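Local coordinates for protein putative Xylose isomerase (Rhodospirillum rubrum, PDB 3QXB) that binds iron(III) and manganese(II) ions in a barrel of the xylose isomerase-like family and probably acts as an isomerase, at residues M159-A164 and G202-P207; R118-T123 and A165-Q170; T265-Q270 and K310-A315; A242-Q247 and F284-Y289. All coordinates share one frame; numbering follows the deposited sequence.

In the fold
Contact 4 is the buried core of this set. It joins the last two strands of the closed eight-stranded barrel and holds two ligands of a metal ion. The other three lie in the outer layer. Contacts 1 and 2 share helix 146-170 and touch each other, with I206 CD1 3.5 Å from A167 CB. Contact 1 is mostly apolar packing of a loop, while contact 2 pairs two helices through one polar bond and an isoleucine. Contact 3 is a surface contact in which one glutamine bonds to backbone, with apolar packing beside it. It meets contact 4 through L269 and I245, and its centre is about 36 Å from those of contacts 1 and 2.

Contact 1: residues M159-A164 and G202-P207; sequences MWIELA and GRTEIP
I161 and R203 meet with a methyl over a flat face. I161 CD1 sits over the centre of the R203 guanidinium, 3.2 Å above its plane, closer than a normal contact, so the exact spacing is doubtful. The arginine chain is bent at chi3 (76°), and the bend turns its flat end over I161 CD1. The two side chains slant across each other. R203 NH2 also makes a long, weak ion pair with D158 on the same helix. Next along the loop, T204 meets I161 at about a right angle, with T204 CG2 4.2 Å from I161 CG1. T204 CB lies 3.8 Å from A164 CB. The T204 hydroxyl lies between its own backbone N and carbonyl carbon (chi1 58°). From there OG1 donates to I206 O at 2.7 Å, reaching it from above the carbonyl plane. With an alanine at this position, I206 O would probably lose this bond, and the CG2 packing on I161 and A164 would go. I206 continues the apolar line. Its CG1 is 3.6 Å from A164 O and also packs against A164 CB. No direct hydrogen bond joins the two segments. One water links them instead, giving a bond to I161 O (2.7 Å) and accepting one from E205 N (2.9 Å). I206 and A164 both also touch L175 of strand 174-177. The arrangement belongs to the outer layer of a TIM barrel: an alpha-to-beta loop, leading from helix 190-200 into strand 208-213, packs against the preceding barrel helix, 146-170, away from the metal sites.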
loop_
_atom_site.group_PDB
_atom_site.type_symbol
_atom_site.label_atom_id
_atom_site.label_comp_id
_atom_site.label_asym_id
_atom_site.label_seq_id
_atom_site.Cartn_x
_atom_site.Cartn_y
_atom_site.Cartn_z
HETATM N N MSE A 159 -0.693 11.977 21.998
HETATM C CA MSE A 159 -1.744 11.846 20.981
HETATM C C MSE A 159 -2.638 10.627 21.215
HETATM O O MSE A 159 -3.858 10.710 21.037
HETATM C CB MSE A 159 -1.152 11.781 19.600
HETATM C CG MSE A 159 -0.650 13.137 19.125
HETATM SE SE MSE A 159 0.047 13.103 17.371
HETATM C CE MSE A 159 0.292 14.934 17.169
ATOM N N TRP A 160 -2.033 9.482 21.559
ATOM C CA TRP A 160 -2.800 8.255 21.695
ATOM C C TRP A 160 -3.694 8.324 22.916
ATOM O O TRP A 160 -4.769 7.730 22.929
ATOM C CB TRP A 160 -1.911 6.998 21.734
ATOM C CG TRP A 160 -1.597 6.499 20.330
ATOM C CD1 TRP A 160 -0.800 7.095 19.421
ATOM C CD2 TRP A 160 -2.120 5.329 19.698
ATOM N NE1 TRP A 160 -0.780 6.375 18.250
ATOM C CE2 TRP A 160 -1.596 5.293 18.386
ATOM C CE3 TRP A 160 -3.000 4.322 20.094
ATOM C CZ2 TRP A 160 -1.880 4.263 17.500
ATOM C CZ3 TRP A 160 -3.294 3.315 19.208
ATOM C CH2 TRP A 160 -2.741 3.298 17.919
ATOM N N ILE A 161 -3.245 9.038 23.939
ATOM C CA ILE A 161 -4.076 9.296 25.100
ATOM C C ILE A 161 -5.339 10.034 24.731
ATOM O O ILE A 161 -6.428 9.611 25.097
ATOM C CB ILE A 161 -3.266 10.031 26.211
ATOM C CG1 ILE A 161 -2.208 9.053 26.745
ATOM C CG2 ILE A 161 -4.193 10.602 27.274
ATOM C CD1 ILE A 161 -1.108 9.720 27.559
ATOM N N GLU A 162 -5.189 11.130 24.004
ATOM C CA GLU A 162 -6.331 11.911 23.523
ATOM C C GLU A 162 -7.287 11.091 22.618
ATOM O O GLU A 162 -8.509 11.230 22.687
ATOM C CB GLU A 162 -5.811 13.096 22.718
ATOM C CG GLU A 162 -6.693 14.293 22.782
ATOM C CD GLU A 162 -6.118 15.561 22.136
ATOM O OE1 GLU A 162 -4.909 15.693 21.880
ATOM O OE2 GLU A 162 -6.928 16.464 21.904
ATOM N N LEU A 163 -6.680 10.295 21.743
ATOM C CA LEU A 163 -7.419 9.447 20.821
ATOM C C LEU A 163 -8.160 8.319 21.568
ATOM O O LEU A 163 -9.261 7.975 21.186
ATOM C CB LEU A 163 -6.510 8.891 19.742
ATOM C CG LEU A 163 -6.105 9.883 18.651
ATOM C CD1 LEU A 163 -4.914 9.300 17.865
ATOM C CD2 LEU A 163 -7.277 10.177 17.770
ATOM N N ALA A 164 -7.578 7.769 22.631
ATOM C CA ALA A 164 -8.305 6.794 23.458
ATOM C C ALA A 164 -9.528 7.468 24.131
ATOM O O ALA A 164 -10.597 6.877 24.184
ATOM C CB ALA A 164 -7.354 6.114 24.499
ATOM N N GLY A 202 -3.065 2.925 32.768
ATOM C CA GLY A 202 -3.615 3.869 33.726
ATOM C C GLY A 202 -3.827 5.298 33.233
ATOM O O GLY A 202 -4.285 6.142 33.981
ATOM N N ARG A 203 -3.442 5.592 32.010
ATOM C CA ARG A 203 -3.522 6.942 31.464
ATOM C C ARG A 203 -4.620 7.054 30.409
ATOM O O ARG A 203 -4.935 8.160 29.985
ATOM C CB ARG A 203 -2.208 7.301 30.762
ATOM C CG ARG A 203 -1.026 7.396 31.609
ATOM C CD ARG A 203 0.156 7.960 30.847
ATOM N NE ARG A 203 0.018 9.396 30.678
ATOM C CZ ARG A 203 0.895 10.185 30.054
ATOM N NH1 ARG A 203 2.022 9.701 29.550
ATOM N NH2 ARG A 203 0.639 11.484 29.958
ATOM N N THR A 204 -5.173 5.925 29.964
ATOM C CA THR A 204 -6.076 5.927 28.788
ATOM C C THR A 204 -7.494 5.605 29.250
ATOM O O THR A 204 -7.698 4.791 30.151
ATOM C CB THR A 204 -5.581 4.972 27.674
ATOM O OG1 THR A 204 -5.473 3.637 28.171
ATOM C CG2 THR A 204 -4.226 5.410 27.111
ATOM N N GLU A 205 -8.483 6.289 28.664
ATOM C CA GLU A 205 -9.888 6.131 29.117
ATOM C C GLU A 205 -10.469 4.769 28.732
ATOM O O GLU A 205 -11.361 4.269 29.387
ATOM C CB GLU A 205 -10.744 7.299 28.600
ATOM C CG GLU A 205 -10.348 8.586 29.289
ATOM C CD GLU A 205 -11.236 9.766 29.039
ATOM O OE1 GLU A 205 -12.394 9.598 28.606
ATOM O OE2 GLU A 205 -10.758 10.893 29.328
ATOM N N ILE A 206 -9.905 4.162 27.697
ATOM C CA ILE A 206 -10.114 2.768 27.370
ATOM C C ILE A 206 -8.715 2.123 27.213
ATOM O O ILE A 206 -7.723 2.800 26.956
ATOM C CB ILE A 206 -10.989 2.573 26.062
ATOM C CG1 ILE A 206 -10.378 3.336 24.898
ATOM C CG2 ILE A 206 -12.465 2.981 26.330
ATOM C CD1 ILE A 206 -10.876 2.969 23.445
ATOM N N PRO A 207 -8.636 0.807 27.356
ATOM C CA PRO A 207 -7.321 0.188 27.225
ATOM C C PRO A 207 -6.715 0.289 25.831
ATOM O O PRO A 207 -7.426 0.202 24.825
ATOM C CB PRO A 207 -7.601 -1.271 27.574
ATOM C CG PRO A 207 -9.120 -1.418 27.337
ATOM C CD PRO A 207 -9.669 -0.151 27.789
HETATM O O HOH W 1 -7.530 8.688 27.328
#

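Contact 2: residues R118-T123 and A165-Q170; sequences RAIDMT and AYAKRQ
Y166 carries its ring anti to the backbone N (chi1 -176°), which sends the phenol across to helix 106-125. D121 CG lies anti to its own carbonyl carbon (chi1 -69°), and this turns the carboxylate to meet it. Y166 OH donates to D121 OD1. The modelled separation is 2.4 Å, very short, and the exact length is doubtful. OD1 comes in at the edge of the ring, near its plane. The carboxylate and ring planes are 73° apart. The other oxygen, D121 OD2, forms a salt bridge with K117, and the two partners together hold the carboxylate from turning. Q170, one turn after Y166, lays CG over one face of the phenol ring, 3.6 Å above its plane and toward the rim. On the buried side I120 does the packing. Its CG2 is 3.9 Å from Y166 CD2, 3.9 Å from A167 CA and 4.2 Å from Q170 CB. Its other branch puts CD1 4.1 Å from A167 CB. The interface thus pairs a polar contact at D121 with apolar packing round I120. The two helices run nearly parallel, the axes of the two segments 9.9 Å apart at closest approach, as expected for neighbouring outer helices of a TIM barrel. I120 and T123 touch T131 of strand 130-133, D121 and M122 meet R68 of helix 65-81, and A167 touches I206 in the loop before strand 208-213.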
loop_
_atom_site.group_PDB
_atom_site.type_symbol
_atom_site.label_atom_id
_atom_site.label_comp_id
_atom_site.label_asym_id
_atom_site.label_seq_id
_atom_site.Cartn_x
_atom_site.Cartn_y
_atom_site.Cartn_z
ATOM N N ARG A 118 -10.272 9.576 12.276
ATOM C CA ARG A 118 -11.236 9.237 11.232
ATOM C C ARG A 118 -11.527 7.742 11.192
ATOM O O ARG A 118 -12.686 7.341 10.988
ATOM C CB ARG A 118 -10.747 9.768 9.884
ATOM C CG ARG A 118 -10.784 11.296 9.824
ATOM C CD ARG A 118 -10.414 11.882 8.451
ATOM N NE ARG A 118 -11.456 11.563 7.478
ATOM C CZ ARG A 118 -12.591 12.240 7.314
ATOM N NH1 ARG A 118 -12.850 13.335 8.030
ATOM N NH2 ARG A 118 -13.460 11.850 6.389
ATOM N N ALA A 119 -10.495 6.920 11.385
ATOM C CA ALA A 119 -10.704 5.466 11.513
ATOM C C ALA A 119 -11.601 5.113 12.697
ATOM O O ALA A 119 -12.445 4.217 12.605
ATOM C CB ALA A 119 -9.351 4.722 11.636
ATOM N N ILE A 120 -11.415 5.792 13.819
ATOM C CA ILE A 120 -12.314 5.627 14.950
ATOM C C ILE A 120 -13.764 6.024 14.560
ATOM O O ILE A 120 -14.709 5.313 14.884
ATOM C CB ILE A 120 -11.833 6.483 16.141
ATOM C CG1 ILE A 120 -10.544 5.879 16.709
ATOM C CG2 ILE A 120 -12.952 6.672 17.172
ATOM C CD1 ILE A 120 -9.727 6.796 17.660
ATOM N N ASP A 121 -13.940 7.147 13.866
ATOM C CA ASP A 121 -15.308 7.517 13.358
ATOM C C ASP A 121 -15.940 6.407 12.513
ATOM O O ASP A 121 -17.086 5.943 12.740
ATOM C CB ASP A 121 -15.275 8.808 12.570
ATOM C CG ASP A 121 -14.990 10.012 13.414
ATOM O OD1 ASP A 121 -15.175 10.003 14.655
ATOM O OD2 ASP A 121 -14.547 10.992 12.831
HETATM N N MSE A 122 -15.184 5.936 11.547
HETATM C CA MSE A 122 -15.648 4.799 10.700
HETATM C C MSE A 122 -15.946 3.525 11.496
HETATM O O MSE A 122 -16.974 2.795 11.299
HETATM C CB MSE A 122 -14.543 4.526 9.645
HETATM C CG MSE A 122 -14.938 3.554 8.514
HETATM SE SE MSE A 122 -13.364 3.285 7.396
HETATM C CE MSE A 122 -12.436 2.074 8.450
ATOM N N THR A 123 -15.073 3.232 12.441
ATOM C CA THR A 123 -15.286 2.026 13.273
ATOM C C THR A 123 -16.566 2.160 14.124
ATOM O O THR A 123 -17.337 1.200 14.242
ATOM C CB THR A 123 -14.044 1.770 14.134
ATOM O OG1 THR A 123 -12.885 1.643 13.279
ATOM C CG2 THR A 123 -14.245 0.500 15.014
ATOM N N ALA A 165 -9.398 8.721 24.565
ATOM C CA ALA A 165 -10.531 9.477 25.124
ATOM C C ALA A 165 -11.628 9.684 24.079
ATOM O O ALA A 165 -12.817 9.504 24.363
ATOM C CB ALA A 165 -10.070 10.851 25.678
ATOM N N TYR A 166 -11.209 10.054 22.867
ATOM C CA TYR A 166 -12.169 10.180 21.767
ATOM C C TYR A 166 -12.866 8.849 21.434
ATOM O O TYR A 166 -14.077 8.814 21.245
ATOM C CB TYR A 166 -11.498 10.794 20.543
ATOM C CG TYR A 166 -12.457 11.039 19.403
ATOM C CD1 TYR A 166 -13.454 11.990 19.514
ATOM C CD2 TYR A 166 -12.340 10.348 18.213
ATOM C CE1 TYR A 166 -14.313 12.222 18.496
ATOM C CE2 TYR A 166 -13.187 10.583 17.188
ATOM C CZ TYR A 166 -14.172 11.523 17.311
ATOM O OH TYR A 166 -15.058 11.776 16.257
ATOM N N ALA A 167 -12.114 7.755 21.366
ATOM C CA ALA A 167 -12.658 6.456 21.039
ATOM C C ALA A 167 -13.702 6.101 22.095
ATOM O O ALA A 167 -14.796 5.681 21.740
ATOM C CB ALA A 167 -11.558 5.368 20.986
ATOM N N LYS A 168 -13.384 6.309 23.377
ATOM C CA LYS A 168 -14.363 6.002 24.422
ATOM C C LYS A 168 -15.652 6.801 24.207
ATOM O O LYS A 168 -16.720 6.263 24.308
ATOM C CB LYS A 168 -13.844 6.283 25.832
ATOM C CG LYS A 168 -14.884 5.682 26.902
ATOM C CD LYS A 168 -14.589 6.067 28.309
ATOM C CE LYS A 168 -15.012 7.513 28.619
ATOM N NZ LYS A 168 -16.371 7.655 29.305
ATOM N N ARG A 169 -15.538 8.096 23.899
ATOM C CA ARG A 169 -16.697 8.892 23.655
ATOM C C ARG A 169 -17.514 8.361 22.458
ATOM O O ARG A 169 -18.732 8.414 22.497
ATOM C CB ARG A 169 -16.273 10.325 23.380
ATOM C CG ARG A 169 -17.365 11.309 23.435
ATOM C CD ARG A 169 -16.719 12.730 23.358
ATOM N NE ARG A 169 -17.118 13.335 22.104
ATOM C CZ ARG A 169 -16.362 14.065 21.295
ATOM N NH1 ARG A 169 -15.061 14.355 21.531
ATOM N NH2 ARG A 169 -16.959 14.505 20.209
ATOM N N GLN A 170 -16.842 7.857 21.411
ATOM C CA GLN A 170 -17.523 7.288 20.252
ATOM C C GLN A 170 -18.048 5.831 20.475
ATOM O O GLN A 170 -18.653 5.247 19.597
ATOM C CB GLN A 170 -16.589 7.372 19.047
ATOM C CG GLN A 170 -16.160 8.859 18.692
ATOM C CD GLN A 170 -17.351 9.828 18.644
ATOM O OE1 GLN A 170 -17.356 10.912 19.242
ATOM N NE2 GLN A 170 -18.349 9.420 17.996
#

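Contact 3: residues T265-Q270 and K310-A315; sequences TPQRLQ and KAASPA
The Q267 carboxamide meets the backbone of S313 edge-on, using both of its polar atoms. S313 N donates to Q267 OE1 at 2.8 Å, in the carbonyl plane and on a lone pair. Q267 NE2 donates to S313 O at 2.9 Å, and that oxygen lies in the amide plane. Both bonds are close to straight (171° and 177°). The pair fixes the rotation of the amide, and NE2 has a further bond to D271. Q267 CG is anti to the backbone N and the chain bends at chi2 (60°), which turns the amide toward S313. A leucine in its place would probably leave S313 N and O without their amide partners and weaken the hold on the tail. The second flat group is the Q270 amide. P314 CA and CB lie over one of its faces, with NE2 3.8 Å from P314 CB. Its OE1 takes a bond from M20 N, and NE2 has a weak one to D274. A312 CB packs on the helix, 3.8 Å from Q270 CB and 4.1 Å from P266 CB. T265 is the N-cap of the helix, its OG1 accepting from R268 N. The contact holds the C-terminal tail, just past helix 295-310, against the first turn of helix 266-275. M20, just before strand 22-25, touches both L269 and A312, and D274 also binds A315 N.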
loop_
_atom_site.group_PDB
_atom_site.type_symbol
_atom_site.label_atom_id
_atom_site.label_comp_id
_atom_site.label_asym_id
_atom_site.label_seq_id
_atom_site.Cartn_x
_atom_site.Cartn_y
_atom_site.Cartn_z
ATOM N N THR A 265 4.050 -23.280 11.578
ATOM C CA THR A 265 3.169 -24.377 11.238
ATOM C C THR A 265 1.870 -24.251 12.033
ATOM O O THR A 265 1.863 -23.708 13.126
ATOM C CB THR A 265 3.855 -25.748 11.548
ATOM O OG1 THR A 265 3.945 -25.933 12.953
ATOM C CG2 THR A 265 5.271 -25.813 10.942
ATOM N N PRO A 266 0.753 -24.719 11.471
ATOM C CA PRO A 266 -0.506 -24.750 12.213
ATOM C C PRO A 266 -0.405 -25.363 13.594
ATOM O O PRO A 266 -0.983 -24.827 14.537
ATOM C CB PRO A 266 -1.408 -25.604 11.340
ATOM C CG PRO A 266 -0.917 -25.311 9.948
ATOM C CD PRO A 266 0.575 -25.129 10.063
ATOM N N GLN A 267 0.326 -26.467 13.718
ATOM C CA GLN A 267 0.487 -27.122 15.021
ATOM C C GLN A 267 1.272 -26.301 16.049
ATOM O O GLN A 267 1.012 -26.418 17.251
ATOM C CB GLN A 267 1.158 -28.501 14.887
ATOM C CG GLN A 267 1.067 -29.316 16.191
ATOM C CD GLN A 267 -0.366 -29.574 16.627
ATOM O OE1 GLN A 267 -1.227 -29.871 15.801
ATOM N NE2 GLN A 267 -0.631 -29.466 17.925
ATOM N N ARG A 268 2.263 -25.538 15.584
ATOM C CA ARG A 268 3.034 -24.667 16.464
ATOM C C ARG A 268 2.115 -23.564 17.051
ATOM O O ARG A 268 2.146 -23.283 18.249
ATOM C CB ARG A 268 4.230 -24.081 15.701
ATOM C CG ARG A 268 4.976 -22.975 16.436
ATOM C CD ARG A 268 5.933 -22.214 15.525
ATOM N NE ARG A 268 6.786 -21.325 16.309
ATOM C CZ ARG A 268 7.908 -20.739 15.894
ATOM N NH1 ARG A 268 8.395 -20.939 14.676
ATOM N NH2 ARG A 268 8.570 -19.947 16.735
ATOM N N LEU A 269 1.298 -22.964 16.197
ATOM C CA LEU A 269 0.263 -22.032 16.635
ATOM C C LEU A 269 -0.683 -22.665 17.658
ATOM O O LEU A 269 -0.931 -22.073 18.690
ATOM C CB LEU A 269 -0.533 -21.465 15.444
ATOM C CG LEU A 269 0.165 -20.599 14.377
ATOM C CD1 LEU A 269 -0.842 -20.277 13.264
ATOM C CD2 LEU A 269 0.720 -19.274 14.971
ATOM N N GLN A 270 -1.181 -23.877 17.416
ATOM C CA GLN A 270 -2.079 -24.527 18.379
ATOM C C GLN A 270 -1.376 -24.864 19.712
ATOM O O GLN A 270 -1.967 -24.732 20.777
ATOM C CB GLN A 270 -2.691 -25.779 17.761
ATOM C CG GLN A 270 -3.655 -26.509 18.667
ATOM C CD GLN A 270 -4.892 -25.695 18.943
ATOM O OE1 GLN A 270 -5.606 -25.301 18.022
ATOM N NE2 GLN A 270 -5.157 -25.432 20.207
ATOM N N LYS A 310 -7.324 -25.242 10.564
ATOM C CA LYS A 310 -8.319 -26.043 11.327
ATOM C C LYS A 310 -7.881 -27.484 11.615
ATOM O O LYS A 310 -8.394 -28.093 12.552
ATOM C CB LYS A 310 -9.666 -26.062 10.599
ATOM C CG LYS A 310 -10.415 -24.724 10.664
ATOM C CD LYS A 310 -11.565 -24.711 9.690
ATOM C CE LYS A 310 -12.585 -23.643 10.023
ATOM N NZ LYS A 310 -13.779 -23.880 9.159
ATOM N N ALA A 311 -6.927 -27.991 10.835
ATOM C CA ALA A 311 -6.392 -29.334 10.960
ATOM C C ALA A 311 -5.453 -29.532 12.151
ATOM O O ALA A 311 -5.115 -30.664 12.482
ATOM C CB ALA A 311 -5.659 -29.726 9.602
ATOM N N ALA A 312 -5.024 -28.451 12.795
ATOM C CA ALA A 312 -4.135 -28.542 13.951
ATOM C C ALA A 312 -4.811 -29.261 15.122
ATOM O O ALA A 312 -6.030 -29.243 15.258
ATOM C CB ALA A 312 -3.662 -27.171 14.367
ATOM N N SER A 313 -4.010 -29.927 15.940
ATOM C CA SER A 313 -4.539 -30.818 16.973
ATOM C C SER A 313 -4.433 -30.197 18.367
ATOM O O SER A 313 -3.334 -30.030 18.885
ATOM C CB SER A 313 -3.806 -32.154 16.930
ATOM O OG SER A 313 -4.331 -33.044 17.914
ATOM N N PRO A 314 -5.580 -29.851 18.975
ATOM C CA PRO A 314 -5.574 -29.262 20.321
ATOM C C PRO A 314 -5.290 -30.294 21.406
ATOM O O PRO A 314 -5.669 -31.460 21.255
ATOM C CB PRO A 314 -6.992 -28.699 20.474
ATOM C CG PRO A 314 -7.831 -29.468 19.506
ATOM C CD PRO A 314 -6.942 -29.999 18.428
ATOM N N ALA A 315 -4.607 -29.871 22.471
ATOM C CA ALA A 315 -4.264 -30.750 23.613
ATOM C C ALA A 315 -5.534 -31.270 24.258
ATOM O O ALA A 315 -6.530 -30.537 24.299
ATOM C CB ALA A 315 -3.453 -29.959 24.647
#

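Contact 4: residues A242-Q247 and F284-Y289; sequences AYHIQQ and FAEILY. With FE (Fe (III) ion), chain E; EDO (1,2-ethanediol), chain K.
Strands 240-245 and 283-285 are the last two of the TIM barrel, joined in a beta-alpha-beta unit, and here they carry part of a metal site. H244 ND1 binds the iron(III) ion at 2.2 Å and E286 OE1 binds it at 2.1 Å. E178 and D213 complete the protein ligands, and two waters also bind. The same four residues serve the manganese site. H244 ND1 and E286 OE1 are 2.9 Å apart because they share the metal, not a hydrogen bond. E286 stretches out with CG anti to the backbone N (chi1 -170°) and brings CD over one face of the H244 ring, the two planes 55° apart. F284 CB lies at the edge of that ring. H244 NE2 bonds to Q53 OE1, and with iron on ND1 this fixes the ring's rotation. Parallel ladder bonds run F284 N to Y243 O (3.0 Å), I245 N to F284 O (2.8 Å) and E286 N to I245 O (2.9 Å). Q246 is second shell: it bonds to H255 N and to the carboxylates of D213 and D253. I245 and I287 pack under helix 295-310, while A242 and H244 lean on L211 of strand 208-213, the preceding barrel strand.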
loop_
_atom_site.group_PDB
_atom_site.type_symbol
_atom_site.label_atom_id
_atom_site.label_comp_id
_atom_site.label_asym_id
_atom_site.label_seq_id
_atom_site.Cartn_x
_atom_site.Cartn_y
_atom_site.Cartn_z
ATOM N N ALA A 242 -4.754 -9.626 20.928
ATOM C CA ALA A 242 -5.046 -10.262 19.629
ATOM C C ALA A 242 -3.748 -10.475 18.828
ATOM O O ALA A 242 -2.708 -9.880 19.136
ATOM C CB ALA A 242 -6.084 -9.436 18.828
ATOM N N TYR A 243 -3.819 -11.329 17.808
ATOM C CA TYR A 243 -2.666 -11.667 16.987
ATOM C C TYR A 243 -2.976 -11.602 15.493
ATOM O O TYR A 243 -4.133 -11.739 15.081
ATOM C CB TYR A 243 -2.220 -13.080 17.289
ATOM C CG TYR A 243 -1.826 -13.347 18.720
ATOM C CD1 TYR A 243 -2.777 -13.603 19.673
ATOM C CD2 TYR A 243 -0.485 -13.400 19.107
ATOM C CE1 TYR A 243 -2.411 -13.856 20.998
ATOM C CE2 TYR A 243 -0.120 -13.650 20.422
ATOM C CZ TYR A 243 -1.093 -13.875 21.371
ATOM O OH TYR A 243 -0.793 -14.164 22.710
ATOM N N HIS A 244 -1.922 -11.418 14.689
ATOM C CA HIS A 244 -1.969 -11.755 13.278
ATOM C C HIS A 244 -1.133 -13.013 13.122
ATOM O O HIS A 244 -0.021 -13.114 13.680
ATOM C CB HIS A 244 -1.381 -10.678 12.388
ATOM C CG HIS A 244 -2.234 -9.463 12.280
ATOM N ND1 HIS A 244 -1.740 -8.238 11.877
ATOM C CD2 HIS A 244 -3.555 -9.290 12.512
ATOM C CE1 HIS A 244 -2.726 -7.355 11.909
ATOM N NE2 HIS A 244 -3.833 -7.966 12.294
ATOM N N ILE A 245 -1.663 -13.960 12.374
ATOM C CA ILE A 245 -0.926 -15.168 12.056
ATOM C C ILE A 245 -0.664 -15.177 10.543
ATOM O O ILE A 245 -1.485 -14.744 9.762
ATOM C CB ILE A 245 -1.645 -16.448 12.559
ATOM C CG1 ILE A 245 -3.020 -16.643 11.920
ATOM C CG2 ILE A 245 -1.741 -16.481 14.137
ATOM C CD1 ILE A 245 -3.653 -18.022 12.255
ATOM N N GLN A 246 0.495 -15.713 10.164
ATOM C CA GLN A 246 0.922 -15.867 8.775
ATOM C C GLN A 246 2.012 -16.923 8.749
ATOM O O GLN A 246 2.568 -17.284 9.793
ATOM C CB GLN A 246 1.513 -14.569 8.240
ATOM C CG GLN A 246 2.395 -13.850 9.291
ATOM C CD GLN A 246 3.477 -13.000 8.658
ATOM O OE1 GLN A 246 4.243 -13.483 7.805
ATOM N NE2 GLN A 246 3.575 -11.745 9.084
ATOM N N GLN A 247 2.303 -17.423 7.557
ATOM C CA GLN A 247 3.400 -18.337 7.358
ATOM C C GLN A 247 4.581 -17.505 6.902
ATOM O O GLN A 247 4.429 -16.480 6.209
ATOM C CB GLN A 247 3.020 -19.460 6.368
ATOM C CG GLN A 247 4.003 -20.572 6.170
ATOM C CD GLN A 247 4.404 -21.322 7.434
ATOM O OE1 GLN A 247 5.118 -20.786 8.261
ATOM N NE2 GLN A 247 4.014 -22.598 7.535
ATOM N N PHE A 284 -5.953 -13.861 13.994
ATOM C CA PHE A 284 -6.407 -13.436 12.684
ATOM C C PHE A 284 -5.368 -13.757 11.600
ATOM O O PHE A 284 -4.247 -13.242 11.643
ATOM C CB PHE A 284 -6.643 -11.915 12.646
ATOM C CG PHE A 284 -7.746 -11.413 13.548
ATOM C CD1 PHE A 284 -9.074 -11.588 13.228
ATOM C CD2 PHE A 284 -7.450 -10.735 14.703
ATOM C CE1 PHE A 284 -10.079 -11.071 14.059
ATOM C CE2 PHE A 284 -8.455 -10.209 15.513
ATOM C CZ PHE A 284 -9.747 -10.377 15.181
ATOM N N ALA A 285 -5.761 -14.560 10.620
ATOM C CA ALA A 285 -4.915 -14.840 9.484
ATOM C C ALA A 285 -4.813 -13.564 8.691
ATOM O O ALA A 285 -5.845 -13.015 8.323
ATOM C CB ALA A 285 -5.498 -15.926 8.599
ATOM N N GLU A 286 -3.578 -13.138 8.450
ATOM C CA GLU A 286 -3.263 -11.954 7.673
ATOM C C GLU A 286 -2.324 -12.347 6.542
ATOM O O GLU A 286 -1.088 -12.308 6.677
ATOM C CB GLU A 286 -2.658 -10.833 8.520
ATOM C CG GLU A 286 -2.574 -9.533 7.731
ATOM C CD GLU A 286 -1.770 -8.435 8.403
ATOM O OE1 GLU A 286 -0.882 -8.715 9.197
ATOM O OE2 GLU A 286 -2.041 -7.261 8.100
ATOM N N ILE A 287 -2.956 -12.721 5.432
ATOM C CA ILE A 287 -2.288 -13.342 4.302
ATOM C C ILE A 287 -2.345 -12.335 3.168
ATOM O O ILE A 287 -3.418 -11.797 2.850
ATOM C CB ILE A 287 -2.936 -14.703 3.861
ATOM C CG1 ILE A 287 -3.225 -15.622 5.070
ATOM C CG2 ILE A 287 -2.045 -15.384 2.787
ATOM C CD1 ILE A 287 -2.024 -15.977 5.909
ATOM N N LEU A 288 -1.185 -12.060 2.587
ATOM C CA LEU A 288 -1.084 -11.087 1.521
ATOM C C LEU A 288 -0.760 -11.793 0.183
ATOM O O LEU A 288 0.065 -12.724 0.110
ATOM C CB LEU A 288 -0.046 -10.025 1.879
ATOM C CG LEU A 288 -0.417 -9.087 3.052
ATOM C CD1 LEU A 288 0.784 -8.196 3.352
ATOM C CD2 LEU A 288 -1.686 -8.243 2.788
ATOM N N TYR A 289 -1.482 -11.397 -0.849
ATOM C CA TYR A 289 -1.335 -12.000 -2.147
ATOM C C TYR A 289 -0.935 -10.906 -3.105
ATOM O O TYR A 289 -1.432 -9.762 -3.015
ATOM C CB TYR A 289 -2.652 -12.625 -2.586
ATOM C CG TYR A 289 -3.015 -13.875 -1.856
ATOM C CD1 TYR A 289 -3.838 -13.842 -0.727
ATOM C CD2 TYR A 289 -2.555 -15.115 -2.300
ATOM C CE1 TYR A 289 -4.173 -15.004 -0.041
ATOM C CE2 TYR A 289 -2.883 -16.274 -1.618
ATOM C CZ TYR A 289 -3.704 -16.204 -0.477
ATOM O OH TYR A 289 -4.094 -17.329 0.210
HETATM FE FE FE E . 0.115 -7.685 10.734
HETATM C C1 EDO K . 0.653 -16.015 -0.974
HETATM O O1 EDO K . 1.477 -15.125 -1.685
HETATM C C2 EDO K . 1.640 -16.986 -0.382
HETATM O O2 EDO K . 0.957 -17.671 0.623
HETATM O O HOH W 2 1.430 -6.732 9.077
HETATM O O HOH W 3 -1.044 -5.811 10.153
#